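Long-range contact in UPF0098 protein YbcL (Escherichia coli, PDB 1FUX), which is of unknown function but belongs to the phosphatidylethanolamine-binding protein family and resembles a Raf kinase inhibitor protein: residues 130-135 against 145-150. Sequence-based numbering, arbitrary orientation.
Sequences EKIPVD and YMLNAN
The selenomethionine M146 lies over I132, P133 and V134, its length shared among them. Its root takes I132: CB of M146 sits 3.7 Å from the end methyl CD1 of I132. Farther out, SE of M146 rests against the proline ring, 3.9 Å from CD of P133. The chain then bends at its last torsion (chi3 -64°), which swings the CE methyl to V134, where it stands 3.6 Å from CG1. P133 forms the middle of an inverse gamma turn, closed by a weak bond from N of V134 to O of I132, and I132 and V134 on its two sides both start their side chains toward the helix.

I132 is buried, unlike P133 beside it. Its CD1 reaches past M146 to CD2 of L147, 3.9 Å away, the two side chains crossing at about a right angle. L147 carries the contact inward, onto V69 and W125 of the sheet, while I132 and V134 also touch V69, so loop and helix share a floor on strand 63-72.

At the other end, CG2 of I132 lies 4.0 Å from ND2 of N150. That amide turns back on the helix: ND2 donates to O of M146 at 2.6 Å, nearly straight at 172° and in the carbonyl plane. No hydrogen bond joins the two segments; apart from the N150 amide, side chains of carbon and selenium make the contact. An alanine in place of N150 would probably leave the M146 carbonyl without this donor and open a gap beside CG2 of I132.

On the sheet side, the backbone N of I132 is hydrogen-bonded to OD1 of N70. The arrangement belongs to the beta fold of the phosphatidylethanolamine-binding family: the connection leaving strand 118-127 packs on the short helix 140-148, which leads into strand 151-161, outermost within this chain in the antiparallel sheet that also holds strand 118-127.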
ATOM      1  N   GLU A 130      21.836  -4.560  10.014  1.00 29.16           N
ATOM      2  CA  GLU A 130      22.581  -4.334   8.783  1.00 32.34           C
ATOM      3  C   GLU A 130      21.768  -4.630   7.530  1.00 30.04           C
ATOM      4  O   GLU A 130      21.986  -3.972   6.511  1.00 30.21           O
ATOM      5  CB  GLU A 130      23.859  -5.175   8.751  1.00 34.67           C
ATOM      6  CG  GLU A 130      24.465  -5.358   7.373  1.00 40.08           C
ATOM      7  CD  GLU A 130      25.636  -6.320   7.325  1.00 42.37           C
ATOM      8  OE1 GLU A 130      26.714  -5.931   7.847  1.00 44.04           O
ATOM      9  OE2 GLU A 130      25.461  -7.429   6.777  1.00 43.22           O
ATOM     10  N   LYS A 131      20.986  -5.690   7.498  1.00 30.47           N
ATOM     11  CA  LYS A 131      20.258  -6.076   6.302  1.00 29.98           C
ATOM     12  C   LYS A 131      18.825  -6.499   6.634  1.00 30.76           C
ATOM     13  O   LYS A 131      18.675  -7.285   7.568  1.00 28.84           O
ATOM     14  CB  LYS A 131      20.854  -7.290   5.596  1.00 32.97           C
ATOM     15  CG  LYS A 131      22.091  -7.133   4.747  1.00 34.79           C
ATOM     16  CD  LYS A 131      21.898  -6.376   3.451  1.00 37.12           C
ATOM     17  CE  LYS A 131      23.260  -6.195   2.775  1.00 38.59           C
ATOM     18  NZ  LYS A 131      23.156  -5.953   1.316  1.00 40.00           N
ATOM     19  N   ILE A 132      17.886  -6.034   5.832  1.00 26.85           N
ATOM     20  CA  ILE A 132      16.495  -6.483   6.015  1.00 25.47           C
ATOM     21  C   ILE A 132      16.142  -7.157   4.697  1.00 23.60           C
ATOM     22  O   ILE A 132      16.721  -6.756   3.686  1.00 24.37           O
ATOM     23  CB  ILE A 132      15.517  -5.397   6.443  1.00 24.40           C
ATOM     24  CG1 ILE A 132      15.562  -4.077   5.651  1.00 22.07           C
ATOM     25  CG2 ILE A 132      15.703  -5.090   7.935  1.00 23.27           C
ATOM     26  CD1 ILE A 132      14.140  -3.473   5.653  1.00 23.32           C
ATOM     27  N   PRO A 133      15.435  -8.273   4.701  1.00 23.78           N
ATOM     28  CA  PRO A 133      15.152  -9.036   3.518  1.00 24.05           C
ATOM     29  C   PRO A 133      14.162  -8.341   2.589  1.00 22.11           C
ATOM     30  O   PRO A 133      12.988  -8.660   2.649  1.00 24.01           O
ATOM     31  CB  PRO A 133      14.586 -10.359   4.019  1.00 23.65           C
ATOM     32  CG  PRO A 133      13.973  -9.992   5.331  1.00 26.05           C
ATOM     33  CD  PRO A 133      14.854  -8.919   5.920  1.00 24.18           C
ATOM     34  N   VAL A 134      14.589  -7.362   1.815  1.00 21.05           N
ATOM     35  CA  VAL A 134      13.671  -6.714   0.888  1.00 20.72           C
ATOM     36  C   VAL A 134      14.194  -6.952  -0.527  1.00 21.24           C
ATOM     37  O   VAL A 134      15.392  -7.157  -0.762  1.00 20.10           O
ATOM     38  CB  VAL A 134      13.242  -5.285   1.150  1.00 22.55           C
ATOM     39  CG1 VAL A 134      13.661  -4.727   2.490  1.00 23.94           C
ATOM     40  CG2 VAL A 134      13.388  -4.284   0.024  1.00 21.65           C
ATOM     41  N   ASP A 135      13.222  -7.037  -1.432  1.00 19.05           N
ATOM     42  CA  ASP A 135      13.592  -7.205  -2.833  1.00 18.69           C
ATOM     43  C   ASP A 135      12.681  -6.328  -3.668  1.00 17.09           C
ATOM     44  O   ASP A 135      11.842  -5.574  -3.132  1.00 14.96           O
ATOM     45  CB  ASP A 135      13.654  -8.662  -3.221  1.00 19.53           C
ATOM     46  CG  ASP A 135      12.357  -9.425  -3.082  1.00 23.04           C
ATOM     47  OD1 ASP A 135      11.249  -8.852  -3.181  1.00 20.03           O
ATOM     48  OD2 ASP A 135      12.494 -10.670  -2.891  1.00 22.49           O
ATOM     49  N   TYR A 145       6.804  -2.358   7.597  1.00 21.40           N
ATOM     50  CA  TYR A 145       6.729  -3.252   8.737  1.00 24.92           C
ATOM     51  C   TYR A 145       8.143  -3.426   9.276  1.00 26.30           C
ATOM     52  O   TYR A 145       8.373  -3.162  10.460  1.00 27.08           O
ATOM     53  CB  TYR A 145       6.161  -4.615   8.301  1.00 28.47           C
ATOM     54  CG  TYR A 145       5.929  -5.491   9.524  1.00 33.06           C
ATOM     55  CD1 TYR A 145       4.752  -5.371  10.243  1.00 36.40           C
ATOM     56  CD2 TYR A 145       6.873  -6.408   9.948  1.00 35.07           C
ATOM     57  CE1 TYR A 145       4.527  -6.156  11.369  1.00 37.57           C
ATOM     58  CE2 TYR A 145       6.653  -7.201  11.066  1.00 36.89           C
ATOM     59  CZ  TYR A 145       5.479  -7.057  11.770  1.00 38.31           C
ATOM     60  OH  TYR A 145       5.246  -7.851  12.877  1.00 41.78           O
HETATM   61  N   MSE A 146       9.068  -3.797   8.378  1.00 26.89           N
HETATM   62  CA  MSE A 146      10.440  -4.014   8.798  1.00 27.70           C
HETATM   63  C   MSE A 146      11.184  -2.786   9.274  1.00 24.21           C
HETATM   64  O   MSE A 146      12.080  -3.022  10.119  1.00 23.50           O
HETATM   65  CB  MSE A 146      11.267  -4.703   7.704  1.00 33.34           C
HETATM   66  CG  MSE A 146      10.734  -6.088   7.391  1.00 40.19           C
HETATM   67 SE   MSE A 146      11.540  -6.880   5.862  1.00 51.12          SE
HETATM   68  CE  MSE A 146      10.982  -5.754   4.612  1.00 47.59           C
ATOM     69  N   LEU A 147      10.952  -1.606   8.734  1.00 19.57           N
ATOM     70  CA  LEU A 147      11.647  -0.415   9.216  1.00 18.83           C
ATOM     71  C   LEU A 147      11.166  -0.032  10.607  1.00 22.14           C
ATOM     72  O   LEU A 147      11.936   0.333  11.519  1.00 19.59           O
ATOM     73  CB  LEU A 147      11.402   0.774   8.266  1.00 19.19           C
ATOM     74  CG  LEU A 147      11.919   0.526   6.825  1.00 16.30           C
ATOM     75  CD1 LEU A 147      11.715   1.750   5.940  1.00 16.65           C
ATOM     76  CD2 LEU A 147      13.392   0.180   6.881  1.00 19.27           C
ATOM     77  N   ASN A 148       9.829  -0.088  10.813  1.00 22.19           N
ATOM     78  CA  ASN A 148       9.364   0.302  12.158  1.00 24.84           C
ATOM     79  C   ASN A 148       9.907  -0.653  13.211  1.00 26.58           C
ATOM     80  O   ASN A 148      10.127  -0.176  14.324  1.00 27.84           O
ATOM     81  CB  ASN A 148       7.859   0.390  12.282  1.00 27.22           C
ATOM     82  CG  ASN A 148       7.309   1.684  11.752  1.00 27.88           C
ATOM     83  OD1 ASN A 148       7.681   2.834  12.040  1.00 29.83           O
ATOM     84  ND2 ASN A 148       6.299   1.485  10.919  1.00 30.10           N
ATOM     85  N   ALA A 149      10.089  -1.921  12.947  1.00 28.54           N
ATOM     86  CA  ALA A 149      10.642  -2.912  13.851  1.00 29.58           C
ATOM     87  C   ALA A 149      12.135  -2.738  14.110  1.00 29.76           C
ATOM     88  O   ALA A 149      12.703  -3.269  15.071  1.00 29.52           O
ATOM     89  CB  ALA A 149      10.447  -4.312  13.242  1.00 30.57           C
ATOM     90  N   ASN A 150      12.837  -2.045  13.213  1.00 27.12           N
ATOM     91  CA  ASN A 150      14.295  -1.873  13.358  1.00 25.88           C
ATOM     92  C   ASN A 150      14.694  -0.433  13.537  1.00 25.02           C
ATOM     93  O   ASN A 150      15.897  -0.092  13.586  1.00 27.17           O
ATOM     94  CB  ASN A 150      14.954  -2.496  12.122  1.00 25.13           C
ATOM     95  CG  ASN A 150      14.775  -3.998  12.096  1.00 26.49           C
ATOM     96  OD1 ASN A 150      15.512  -4.721  12.767  1.00 28.55           O
ATOM     97  ND2 ASN A 150      13.816  -4.542  11.373  1.00 25.90           N
TER